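Local coordinates for SIS domain protein (Listeria monocytogenes str. 4b F2365, PDB 3FXA), which probably binds a phosphosugar through its SIS domain and may act as a sugar-phosphate isomerase, at residues A[23-28]-A[164-169]; A[38-43]-A[93-98]; A[57-62]-A[158-163]; A[65-70]-A[172-177]; A[75-80]-A[87-92]. One frame throughout, in Å; residues are numbered along the deposited sequence.

Contact 1 of 5, residues A[23-28]-A[164-169]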
# COMPACT_ATOMS: atom_id res chain seq x y z
N SER A 23 11.48 -19.67 19.56
CA SER A 23 12.22 -20.06 20.76
C SER A 23 13.73 -20.15 20.53
O SER A 23 14.50 -19.86 21.44
CB SER A 23 11.67 -21.33 21.42
OG SER A 23 11.82 -22.46 20.60
N ARG A 24 14.16 -20.51 19.30
CA ARG A 24 15.60 -20.60 18.95
C ARG A 24 16.25 -19.26 18.56
O ARG A 24 17.45 -19.23 18.20
CB ARG A 24 15.82 -21.62 17.83
CG ARG A 24 15.64 -23.06 18.26
CD ARG A 24 16.14 -24.05 17.21
NE ARG A 24 17.58 -23.93 16.95
CZ ARG A 24 18.18 -23.46 15.84
NH1 ARG A 24 17.50 -23.04 14.76
NH2 ARG A 24 19.52 -23.43 15.79
N LEU A 25 15.53 -18.14 18.65
CA LEU A 25 16.10 -16.86 18.24
C LEU A 25 17.45 -16.49 18.88
O LEU A 25 18.32 -15.99 18.18
CB LEU A 25 15.07 -15.71 18.28
CG LEU A 25 14.07 -15.73 17.12
CD1 LEU A 25 12.96 -14.70 17.36
CD2 LEU A 25 14.79 -15.42 15.80
N PRO A 26 17.66 -16.78 20.19
CA PRO A 26 18.97 -16.50 20.78
C PRO A 26 20.19 -17.20 20.10
O PRO A 26 21.28 -16.62 20.07
CB PRO A 26 18.81 -16.99 22.22
CG PRO A 26 17.37 -16.85 22.50
CD PRO A 26 16.71 -17.24 21.22
N GLU A 27 19.98 -18.39 19.53
CA GLU A 27 21.03 -19.17 18.85
C GLU A 27 21.37 -18.69 17.43
O GLU A 27 22.52 -18.83 17.00
CB GLU A 27 20.64 -20.65 18.77
CG GLU A 27 20.32 -21.33 20.10
CD GLU A 27 19.79 -22.76 19.90
OE1 GLU A 27 20.07 -23.39 18.85
OE2 GLU A 27 19.10 -23.25 20.81
N VAL A 28 20.38 -18.12 16.74
CA VAL A 28 20.49 -17.72 15.32
C VAL A 28 20.69 -16.21 15.09
O VAL A 28 21.02 -15.80 13.98
CB VAL A 28 19.26 -18.24 14.54
CG1 VAL A 28 19.06 -19.77 14.80
CG2 VAL A 28 18.02 -17.44 14.90
N ILE A 164 10.01 -11.09 12.12
CA ILE A 164 9.07 -10.20 12.81
C ILE A 164 9.38 -10.23 14.32
O ILE A 164 9.54 -9.17 14.94
CB ILE A 164 7.60 -10.58 12.54
CG1 ILE A 164 7.24 -10.31 11.07
CG2 ILE A 164 6.68 -9.76 13.45
CD1 ILE A 164 5.83 -10.80 10.69
N ALA A 165 9.46 -11.44 14.89
CA ALA A 165 9.78 -11.61 16.31
C ALA A 165 11.10 -10.94 16.71
O ALA A 165 11.19 -10.34 17.80
CB ALA A 165 9.84 -13.08 16.67
N SER A 166 12.12 -11.06 15.85
CA SER A 166 13.41 -10.40 16.12
C SER A 166 13.24 -8.88 16.34
O SER A 166 13.66 -8.34 17.34
CB SER A 166 14.41 -10.66 15.00
OG SER A 166 14.76 -12.01 14.88
N PHE A 167 12.53 -8.22 15.43
CA PHE A 167 12.29 -6.78 15.57
C PHE A 167 11.23 -6.43 16.63
O PHE A 167 11.32 -5.37 17.25
CB PHE A 167 12.10 -6.10 14.20
CG PHE A 167 13.39 -5.95 13.45
CD1 PHE A 167 13.86 -6.98 12.66
CD2 PHE A 167 14.20 -4.82 13.62
CE1 PHE A 167 15.10 -6.87 11.97
CE2 PHE A 167 15.43 -4.70 12.96
CZ PHE A 167 15.88 -5.71 12.13
N ASP A 168 10.28 -7.33 16.90
CA ASP A 168 9.32 -7.11 18.00
C ASP A 168 10.12 -6.92 19.30
O ASP A 168 9.83 -6.03 20.06
CB ASP A 168 8.31 -8.29 18.15
CG ASP A 168 7.22 -8.29 17.09
OD1 ASP A 168 6.97 -7.24 16.48
OD2 ASP A 168 6.58 -9.35 16.89
N ALA A 169 11.14 -7.76 19.49
CA ALA A 169 12.00 -7.69 20.68
C ALA A 169 12.79 -6.39 20.70
O ALA A 169 12.85 -5.71 21.72
CB ALA A 169 12.93 -8.90 20.76
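Leu25 pushes its forked end against helix 157-177, and the two branches divide the work. CD1 settles on the methyl of Ala165, 3.6 Å from its CB, while CD2 comes 3.5 Å from Ser166 OG. The side chain is directed there by its first torsion: CG lies opposite the carbonyl carbon, chi1 -75°, which carries the fork to the helix. Small residues suit the receiving helix, because a methyl and a hydroxymethyl leave the backbone close enough for one leucine to span the distance, with the CA atoms of Leu25 and Ser166 7.3 Å apart. The hydroxyl can sit beside a methyl group without loss, since Ser166 OG is hydrogen-bonded to Ala162 O, one turn back in its own helix.

The outer side of segment 23-28 is of another kind. There Arg24 and Glu27 form a salt bridge one turn apart, away from the buried leucine. Arg24 grips side-on with NE and NH2, both on the single oxygen Glu27 OE1 and both from the same face of the carboxylate; NH2 lies 3.1 Å from that oxygen. The N-H...O angles, 136° and 137°, are well bent, as expected when two donors converge on one atom. Long charged chains suit this outer side, where Glu27 is exposed and Arg24 partly so.

Trp15 of the second subunit packs on Leu25 and donates from NE1 to Ala165 O, bringing the subunit interface up to the contact. Helix 25-28 thus lies against helix 157-177, whose Ile164 and Phe167 pack on helix 55-69.

Contact 2 of 5, residues A[38-43]-A[93-98]; sequences VEKIAE and EDILIL
Ile95 CD1 is the point of the contact: this terminal methyl at the start of strand 95-99 lies 3.7 Å from Ile41 CG1 and 3.8 Å from the backbone oxygen Lys40 O. The two isoleucines meet at about a right angle, so the end of one abuts the flank of the other. Lys40 adds its aliphatic part, with CG 4.1 Å from Ile95 CD1. The first torsion sets CG there, opposite the backbone N (chi1 -162°), and the bend at chi2 leads the rest of the chain away from that methyl; a lysine suits this exposed border because its stem is apolar while its end is charged.

Further out, backbone hydrogen bonds hold Ile95 to Val49 of the neighbouring strand 48-51 and to Lys47 just before it, fixing the direction in which its side chain leaves the sheet. Asp94 OD2 forms a salt bridge with Lys47 and accepts from Gln91 N, tying down the entry to the strand.

Beta-branched Ile95 suits the strand, and Ile41 gives the helix a bulky apolar face toward the sheet. Helix 31-43 covers this face of the parallel sheet, with Ile41 on Ile48 of strand 48-51, Ile95 on Ile123 of strand 121-126, and Leu174 of helix 157-177 packed against Ile41.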
# COMPACT_ATOMS: atom_id res chain seq x y z
N VAL A 38 19.38 -1.70 18.65
CA VAL A 38 18.63 -0.93 19.65
C VAL A 38 19.22 0.47 19.85
O VAL A 38 18.49 1.45 19.88
CB VAL A 38 18.55 -1.66 21.02
CG1 VAL A 38 17.92 -0.76 22.09
CG2 VAL A 38 17.82 -3.02 20.85
N GLU A 39 20.55 0.54 20.03
CA GLU A 39 21.27 1.80 20.27
C GLU A 39 21.14 2.73 19.08
O GLU A 39 20.76 3.90 19.24
CB GLU A 39 22.76 1.52 20.54
CG GLU A 39 23.02 0.84 21.88
CD GLU A 39 24.49 0.45 22.11
OE1 GLU A 39 25.28 0.33 21.14
OE2 GLU A 39 24.86 0.22 23.27
N LYS A 40 21.43 2.18 17.90
CA LYS A 40 21.37 2.96 16.65
C LYS A 40 19.98 3.53 16.39
O LYS A 40 19.86 4.70 16.00
CB LYS A 40 21.81 2.11 15.46
CG LYS A 40 22.21 2.91 14.22
CD LYS A 40 23.60 3.52 14.37
CE LYS A 40 24.02 4.32 13.14
NZ LYS A 40 25.27 5.07 13.40
N ILE A 41 18.92 2.73 16.59
CA ILE A 41 17.53 3.18 16.36
C ILE A 41 17.10 4.20 17.42
O ILE A 41 16.46 5.19 17.08
CB ILE A 41 16.54 2.01 16.19
CG1 ILE A 41 16.88 1.23 14.91
CG2 ILE A 41 15.06 2.48 16.17
CD1 ILE A 41 16.05 -0.08 14.76
N ALA A 42 17.51 4.01 18.67
CA ALA A 42 17.26 5.00 19.73
C ALA A 42 17.92 6.36 19.43
O ALA A 42 17.33 7.38 19.69
CB ALA A 42 17.77 4.49 21.07
N GLU A 43 19.11 6.32 18.84
CA GLU A 43 19.90 7.53 18.49
C GLU A 43 19.45 8.20 17.17
O GLU A 43 19.80 9.35 16.91
CB GLU A 43 21.40 7.17 18.40
CG GLU A 43 22.01 6.81 19.78
CD GLU A 43 23.40 6.17 19.73
OE1 GLU A 43 23.93 5.86 18.64
OE2 GLU A 43 23.96 5.96 20.82
N GLU A 93 20.52 10.83 7.36
CA GLU A 93 20.26 10.59 8.78
C GLU A 93 19.36 9.38 9.01
O GLU A 93 18.99 9.09 10.16
CB GLU A 93 19.59 11.82 9.47
CG GLU A 93 20.08 13.23 9.03
CD GLU A 93 19.45 13.74 7.70
OE1 GLU A 93 18.24 13.54 7.46
OE2 GLU A 93 20.19 14.33 6.89
N ASP A 94 19.03 8.66 7.94
CA ASP A 94 18.12 7.52 8.03
C ASP A 94 18.82 6.18 8.19
O ASP A 94 20.03 6.04 7.97
CB ASP A 94 17.23 7.45 6.78
CG ASP A 94 16.28 8.64 6.63
OD1 ASP A 94 16.09 9.42 7.57
OD2 ASP A 94 15.72 8.76 5.51
N ILE A 95 18.01 5.19 8.54
CA ILE A 95 18.45 3.81 8.66
C ILE A 95 17.68 3.01 7.62
O ILE A 95 16.46 3.00 7.68
CB ILE A 95 18.13 3.23 10.05
CG1 ILE A 95 18.81 4.07 11.17
CG2 ILE A 95 18.57 1.77 10.09
CD1 ILE A 95 18.51 3.61 12.60
N LEU A 96 18.39 2.41 6.65
CA LEU A 96 17.78 1.53 5.66
C LEU A 96 17.90 0.10 6.17
O LEU A 96 19.00 -0.33 6.53
CB LEU A 96 18.44 1.68 4.28
CG LEU A 96 17.96 0.77 3.14
CD1 LEU A 96 16.48 1.03 2.79
CD2 LEU A 96 18.85 0.92 1.90
N ILE A 97 16.77 -0.59 6.25
CA ILE A 97 16.70 -1.99 6.66
C ILE A 97 16.25 -2.79 5.44
O ILE A 97 15.14 -2.57 4.91
CB ILE A 97 15.75 -2.23 7.85
CG1 ILE A 97 16.13 -1.33 9.04
CG2 ILE A 97 15.76 -3.73 8.23
CD1 ILE A 97 15.32 -1.58 10.35
N LEU A 98 17.13 -3.67 4.97
CA LEU A 98 16.81 -4.56 3.85
C LEU A 98 16.55 -5.96 4.41
O LEU A 98 17.40 -6.51 5.10
CB LEU A 98 17.94 -4.58 2.83
CG LEU A 98 18.26 -3.22 2.19
CD1 LEU A 98 19.39 -3.39 1.18
CD2 LEU A 98 17.05 -2.55 1.52

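Contact 3 of 5, residues A[57-62]-A[158-163]; sequences GVAAKK and ASTMAV
Ala59 and the pair Thr160 and Val163 bring together two helices of the SIS domain, an alpha-beta-alpha sandwich built round a parallel sheet. Helix 55-69 follows strand 48-51 through a glycine-rich turn, and helix 157-177 lies beside it. The side chain of Ala59 is a single methyl, and its small size lets the helices come close: the CA atoms of Ala59 and Thr160 are 6.2 Å apart.

Val163 repays following outward. Its CB points toward helix 55-69, and there the side chain divides. CG1 stands opposite the backbone N, chi1 178°, and reaches the methyl of Ala59 at 4.2 Å from its CB. CG2, opposite the carbonyl carbon, is the branch turned away from that methyl. The valine also packs on Ile99 of strand 95-99 and on Val143, and a compact branched residue suits this place between helix and sheet.

Thr160, three residues earlier and so nearly one turn back on the same face, offers the second methyl. A threonine fits because it has one apolar and one polar branch: CG2 packs across the helix pair while OG1 bonds to Ala156 O in its own helix and to Thr55 OG1. The contact is thus a light one, three side chains with no polar link between the segments. The second subunit lies near, where its Ile22 packs on Met161, here a selenomethionine. On the threonine's apolar branch, CG2 lies 4.2 Å from Ala59 CB.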
# COMPACT_ATOMS: atom_id res chain seq x y z
N GLY A 57 8.62 -8.42 2.44
CA GLY A 57 7.89 -7.17 2.37
C GLY A 57 6.83 -7.04 3.47
O GLY A 57 6.70 -5.96 4.03
N VAL A 58 6.09 -8.12 3.78
CA VAL A 58 5.07 -8.08 4.83
C VAL A 58 5.81 -7.89 6.18
O VAL A 58 5.35 -7.10 7.03
CB VAL A 58 4.10 -9.28 4.81
CG1 VAL A 58 3.07 -9.12 5.94
CG2 VAL A 58 3.46 -9.42 3.41
N ALA A 59 6.92 -8.61 6.37
CA ALA A 59 7.78 -8.43 7.56
C ALA A 59 8.22 -6.97 7.65
O ALA A 59 8.12 -6.36 8.71
CB ALA A 59 9.00 -9.34 7.51
N ALA A 60 8.62 -6.40 6.51
CA ALA A 60 9.05 -4.99 6.49
C ALA A 60 7.95 -4.04 6.95
O ALA A 60 8.16 -3.10 7.75
CB ALA A 60 9.56 -4.59 5.07
N LYS A 61 6.73 -4.30 6.47
CA LYS A 61 5.56 -3.52 6.84
C LYS A 61 5.24 -3.68 8.35
O LYS A 61 4.75 -2.73 8.97
CB LYS A 61 4.37 -3.87 5.97
CG LYS A 61 4.56 -3.38 4.54
CD LYS A 61 3.51 -3.93 3.60
CE LYS A 61 3.80 -3.50 2.15
NZ LYS A 61 2.87 -4.05 1.11
N LYS A 62 5.57 -4.85 8.92
CA LYS A 62 5.30 -5.07 10.35
C LYS A 62 6.29 -4.20 11.15
O LYS A 62 5.88 -3.47 12.08
CB LYS A 62 5.36 -6.57 10.70
CG LYS A 62 4.46 -6.96 11.88
CD LYS A 62 4.85 -6.30 13.16
CE LYS A 62 3.97 -6.67 14.29
NZ LYS A 62 4.52 -6.20 15.59
N ALA A 158 7.89 -19.74 8.84
CA ALA A 158 8.75 -19.66 10.03
C ALA A 158 9.82 -18.56 9.90
O ALA A 158 10.05 -17.79 10.85
CB ALA A 158 9.41 -21.00 10.31
N SER A 159 10.44 -18.45 8.71
CA SER A 159 11.48 -17.42 8.46
C SER A 159 10.92 -16.01 8.66
O SER A 159 11.56 -15.15 9.29
CB SER A 159 12.08 -17.57 7.05
OG SER A 159 13.01 -16.54 6.75
N THR A 160 9.72 -15.78 8.11
CA THR A 160 9.03 -14.49 8.25
C THR A 160 8.74 -14.17 9.71
O THR A 160 9.01 -13.05 10.17
CB THR A 160 7.74 -14.49 7.43
OG1 THR A 160 8.05 -14.88 6.08
CG2 THR A 160 7.09 -13.11 7.45
N MSE A 161 8.23 -15.17 10.43
CA MSE A 161 7.89 -15.03 11.84
C MSE A 161 9.13 -14.74 12.67
O MSE A 161 9.08 -13.87 13.55
CB MSE A 161 7.18 -16.28 12.36
CG MSE A 161 6.45 -16.03 13.63
SE MSE A 161 5.09 -17.35 13.89
CE MSE A 161 4.02 -17.04 12.30
N ALA A 162 10.24 -15.43 12.37
CA ALA A 162 11.53 -15.21 13.06
C ALA A 162 12.02 -13.76 12.87
O ALA A 162 12.46 -13.10 13.82
CB ALA A 162 12.59 -16.19 12.58
N VAL A 163 11.91 -13.25 11.64
CA VAL A 163 12.24 -11.84 11.39
C VAL A 163 11.33 -10.87 12.16
O VAL A 163 11.84 -9.97 12.82
CB VAL A 163 12.25 -11.47 9.87
CG1 VAL A 163 12.53 -9.99 9.69
CG2 VAL A 163 13.27 -12.28 9.12

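Contact 4 of 5, residues A[65-70]-A[172-177]; sequences HSFNCI and VCLMTY
Ile70 is the bump of this contact, pushed between Leu174 and Met175, a selenomethionine, on helix 157-177. Its two branches take separate seats. CD1, at the end of the longer branch, presses on the stem of Leu174, 3.5 Å from CB, and also lies 4.0 Å from Leu174 CD1. CG2, the short branch, rests on the chain of Met175, 3.5 Å from CG and 4.0 Å from SE. Both partners are met at about a right angle, so the isoleucine fits as a wedge, its forked shape filling the groove between two consecutive side chains.

The fork is turned into this position by its first torsion: CG1 lies between the backbone N and the carbonyl carbon, chi1 67°, which leaves CG2 for Met175, while chi2 at 147° departs from a fully staggered value. Ile70 follows the last turn of helix 55-69, where the backbone leaves helical angles, and this makes that position easier to adopt. The unbranched methionine chain, here with selenium, lays CG and SE along Ile70 CG2.

Phe67 adds a second wall to the seat of Leu174 CD1. This methyl meets the ring at its edge, near the ring plane, 4.2 Å from CE1. Leu174 CD1 therefore lies in a notch, a corner between the phenylalanine and the isoleucine, which a branched leucine tip fills well.

Phe152 of the second subunit packs on Met175. Within the chain, helix 31-43 lies alongside, its Ile41 packing on Phe67 and Leu174, so the ends of helices 55-69 and 157-177 close against it.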
# COMPACT_ATOMS: atom_id res chain seq x y z
N HIS A 65 5.06 -0.51 10.85
CA HIS A 65 3.95 -0.19 11.75
C HIS A 65 4.40 -0.03 13.23
O HIS A 65 4.11 0.99 13.89
CB HIS A 65 2.83 -1.23 11.69
CG HIS A 65 1.73 -0.97 12.68
ND1 HIS A 65 0.77 0.01 12.48
CD2 HIS A 65 1.50 -1.47 13.92
CE1 HIS A 65 -0.02 0.06 13.53
NE2 HIS A 65 0.40 -0.83 14.42
N SER A 66 5.07 -1.06 13.73
CA SER A 66 5.49 -1.10 15.12
C SER A 66 6.51 -0.03 15.52
O SER A 66 6.43 0.49 16.64
CB SER A 66 5.90 -2.52 15.54
OG SER A 66 4.76 -3.37 15.43
N PHE A 67 7.41 0.34 14.60
CA PHE A 67 8.37 1.43 14.86
C PHE A 67 7.57 2.73 15.03
O PHE A 67 7.76 3.47 16.01
CB PHE A 67 9.43 1.57 13.75
CG PHE A 67 10.55 0.61 13.85
CD1 PHE A 67 11.30 0.50 15.04
CD2 PHE A 67 10.99 -0.11 12.73
CE1 PHE A 67 12.41 -0.37 15.11
CE2 PHE A 67 12.10 -0.97 12.81
CZ PHE A 67 12.79 -1.10 13.99
N ASN A 68 6.63 3.00 14.12
CA ASN A 68 5.76 4.17 14.25
C ASN A 68 4.99 4.20 15.56
O ASN A 68 4.91 5.25 16.21
CB ASN A 68 4.83 4.36 13.06
CG ASN A 68 5.57 4.82 11.83
OD1 ASN A 68 6.32 5.80 11.90
ND2 ASN A 68 5.34 4.18 10.70
N CYS A 69 4.50 3.05 16.00
CA CYS A 69 3.78 2.96 17.26
C CYS A 69 4.58 3.42 18.48
O CYS A 69 3.97 3.90 19.44
CB CYS A 69 3.28 1.53 17.49
SG CYS A 69 1.99 1.03 16.41
N ILE A 70 5.92 3.29 18.42
CA ILE A 70 6.80 3.70 19.51
C ILE A 70 7.56 5.00 19.21
O ILE A 70 8.66 5.24 19.72
CB ILE A 70 7.75 2.58 19.97
CG1 ILE A 70 8.79 2.20 18.91
CG2 ILE A 70 6.94 1.37 20.40
CD1 ILE A 70 10.14 1.75 19.54
N VAL A 172 10.11 -3.62 21.56
CA VAL A 172 9.69 -3.69 22.96
C VAL A 172 10.84 -3.18 23.84
O VAL A 172 10.60 -2.37 24.74
CB VAL A 172 9.26 -5.10 23.36
CG1 VAL A 172 9.06 -5.20 24.87
CG2 VAL A 172 7.97 -5.52 22.64
N CYS A 173 12.07 -3.62 23.54
CA CYS A 173 13.26 -3.16 24.26
C CYS A 173 13.42 -1.64 24.17
O CYS A 173 13.69 -0.98 25.20
CB CYS A 173 14.52 -3.86 23.80
SG CYS A 173 15.87 -3.49 24.89
N LEU A 174 13.19 -1.08 22.98
CA LEU A 174 13.21 0.40 22.78
C LEU A 174 12.24 1.19 23.67
O LEU A 174 12.58 2.30 24.11
CB LEU A 174 13.02 0.76 21.28
CG LEU A 174 14.25 0.47 20.41
CD1 LEU A 174 13.88 0.46 18.91
CD2 LEU A 174 15.38 1.49 20.69
N MSE A 175 11.07 0.64 23.99
CA MSE A 175 10.08 1.35 24.82
C MSE A 175 10.66 1.67 26.19
O MSE A 175 10.54 2.79 26.70
CB MSE A 175 8.80 0.55 24.94
CG MSE A 175 8.04 0.42 23.62
SE MSE A 175 6.58 -0.87 23.67
CE MSE A 175 5.39 0.05 24.85
N THR A 176 11.34 0.68 26.75
CA THR A 176 12.04 0.83 28.04
C THR A 176 13.32 1.68 27.87
O THR A 176 13.55 2.60 28.67
CB THR A 176 12.33 -0.54 28.71
OG1 THR A 176 11.08 -1.19 29.01
CG2 THR A 176 13.12 -0.34 30.01
N TYR A 177 14.12 1.38 26.84
CA TYR A 177 15.40 2.08 26.56
C TYR A 177 15.20 3.58 26.41
O TYR A 177 16.00 4.35 26.91
CB TYR A 177 16.05 1.54 25.26
CG TYR A 177 17.46 2.01 24.98
CD1 TYR A 177 17.70 3.26 24.40
CD2 TYR A 177 18.56 1.20 25.28
CE1 TYR A 177 19.01 3.69 24.14
CE2 TYR A 177 19.86 1.63 25.02
CZ TYR A 177 20.08 2.88 24.46
OH TYR A 177 21.37 3.27 24.24

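Contact 5 of 5, residues A[75-80]-A[87-92]; sequences VFLTPS and LGVLQK
Strand 74-76, at one edge of the parallel sheet within this chain, leads into helix 79-86, and the chain then turns back through a 3-10 segment whose side chains pack on the strand and the residues after it. Val75 and Val89 reach toward each other tip to tip, CG1 of the first 4.1 Å from CG2 of the second. Val89 uses its other methyl as well: CG1 lies 4.1 Å from Leu77 CD1, the two side chains sliding past each other in opposite directions. The first torsion of Val89, chi1 78°, orients the fork, with CG1 turned to Leu77 and CG2 to Val75. Leu77 is likewise forked, and its CD2 meets Leu87 CD2 at 3.9 Å. Branched residues suit the place because each methyl can take a different neighbour.

The returning segment is braced internally. Gln91 NE2 donates to Gly88 O at 2.9 Å, with an N-H...O angle of 133°, the oxygen lying in the amide plane while the donor is tilted from the carbonyl plane. The same nitrogen also bonds to Glu71 OE1 of the third subunit.

Val75 and Leu77 bond through their backbones to strand 48-51, and their side chains pack on Val49. The connection runs from strand 74-76 through helix 79-86 to strand 95-99, on the other side of strand 48-51: a beta-alpha-beta crossover that passes over one strand, as in Rossmann-like folds such as the SIS domain.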
# COMPACT_ATOMS: atom_id res chain seq x y z
N VAL A 75 8.99 4.14 7.34
CA VAL A 75 8.29 4.10 6.04
C VAL A 75 8.69 2.86 5.27
O VAL A 75 9.86 2.44 5.35
CB VAL A 75 8.59 5.36 5.19
CG1 VAL A 75 10.05 5.41 4.79
CG2 VAL A 75 7.71 5.33 3.94
N PHE A 76 7.73 2.26 4.56
CA PHE A 76 8.01 1.12 3.71
C PHE A 76 8.50 1.63 2.37
O PHE A 76 7.89 2.54 1.79
CB PHE A 76 6.78 0.22 3.49
CG PHE A 76 7.07 -0.96 2.59
CD1 PHE A 76 7.91 -1.98 3.02
CD2 PHE A 76 6.51 -1.04 1.33
CE1 PHE A 76 8.22 -3.07 2.19
CE2 PHE A 76 6.79 -2.12 0.49
CZ PHE A 76 7.64 -3.15 0.93
N LEU A 77 9.60 1.07 1.88
CA LEU A 77 10.15 1.40 0.56
C LEU A 77 9.85 0.25 -0.40
O LEU A 77 10.48 -0.80 -0.31
CB LEU A 77 11.65 1.68 0.67
CG LEU A 77 12.43 2.02 -0.60
CD1 LEU A 77 11.84 3.27 -1.30
CD2 LEU A 77 13.86 2.24 -0.30
N THR A 78 8.89 0.45 -1.32
CA THR A 78 8.47 -0.57 -2.30
C THR A 78 9.58 -0.69 -3.37
O THR A 78 9.84 0.30 -4.05
CB THR A 78 7.10 -0.20 -2.97
OG1 THR A 78 6.12 0.02 -1.95
CG2 THR A 78 6.62 -1.28 -3.91
N PRO A 79 10.27 -1.86 -3.48
CA PRO A 79 11.38 -1.95 -4.45
C PRO A 79 11.05 -1.60 -5.93
O PRO A 79 11.90 -1.02 -6.62
CB PRO A 79 11.88 -3.40 -4.27
CG PRO A 79 11.50 -3.74 -2.88
CD PRO A 79 10.18 -3.08 -2.65
N SER A 80 9.84 -1.93 -6.39
CA SER A 80 9.42 -1.61 -7.78
C SER A 80 9.10 -0.10 -7.99
O SER A 80 8.94 0.34 -9.16
CB SER A 80 8.28 -2.52 -8.24
OG SER A 80 7.17 -2.49 -7.40
N LEU A 87 13.32 6.20 -4.05
CA LEU A 87 14.60 6.23 -3.28
C LEU A 87 14.92 7.63 -2.74
O LEU A 87 15.73 7.78 -1.82
CB LEU A 87 15.79 5.69 -4.09
CG LEU A 87 16.05 4.20 -4.04
CD1 LEU A 87 17.03 3.83 -5.09
CD2 LEU A 87 16.53 3.78 -2.63
N GLY A 88 14.29 8.66 -3.30
CA GLY A 88 14.36 10.01 -2.72
C GLY A 88 13.82 10.16 -1.29
O GLY A 88 14.13 11.13 -0.62
N VAL A 89 13.02 9.20 -0.81
CA VAL A 89 12.54 9.19 0.59
C VAL A 89 13.70 8.94 1.59
O VAL A 89 13.59 9.35 2.75
CB VAL A 89 11.40 8.12 0.81
CG1 VAL A 89 11.98 6.72 0.94
CG2 VAL A 89 10.57 8.43 2.06
N LEU A 90 14.77 8.27 1.13
CA LEU A 90 15.92 7.90 1.94
C LEU A 90 16.89 9.07 2.05
O LEU A 90 17.32 9.63 1.03
CB LEU A 90 16.65 6.71 1.31
CG LEU A 90 17.88 6.17 2.05
CD1 LEU A 90 17.40 5.60 3.39
CD2 LEU A 90 18.58 5.12 1.21
N GLN A 91 17.23 9.44 3.27
CA GLN A 91 18.15 10.57 3.53
C GLN A 91 19.35 10.12 4.40
O GLN A 91 19.37 9.02 4.96
CB GLN A 91 17.37 11.75 4.12
CG GLN A 91 16.29 12.28 3.20
CD GLN A 91 16.87 12.80 1.88
OE1 GLN A 91 17.89 13.49 1.88
NE2 GLN A 91 16.22 12.48 0.77
N LYS A 92 20.36 10.99 4.47
CA LYS A 92 21.64 10.69 5.19
C LYS A 92 21.47 10.24 6.65
O LYS A 92 22.13 9.30 7.07
CB LYS A 92 22.62 11.89 5.07
CG LYS A 92 23.99 11.70 5.75
CD LYS A 92 24.91 12.86 5.36
CE LYS A 92 26.28 12.75 6.02
NZ LYS A 92 27.03 11.54 5.57

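How the contacts relate
Contacts 1, 3 and 4 follow helix 157-177 along its length. Contacts 1 and 3, with centres 11 Å apart, are joined by the salt bridge from Lys62 NZ to Asp168 OD1 at 2.8 Å. Contacts 1 and 4 meet where Phe167 CD2 lies 4.0 Å from Phe67 CZ. Contact 4 runs into contact 2 through Ile41 CD1, 3.5 Å from Phe67 CZ. Contact 5 lies at the sheet edge, on the opposite side of the chain's centre from contact 1, about 26 Å between centres, yet touches contact 3 through Ala60 CB and Phe76 CE1, 3.5 Å apart. Contact 3 includes Gly57 of a glycine-rich pattern after strand 48-51; these contacts do not establish where a sugar phosphate would bind.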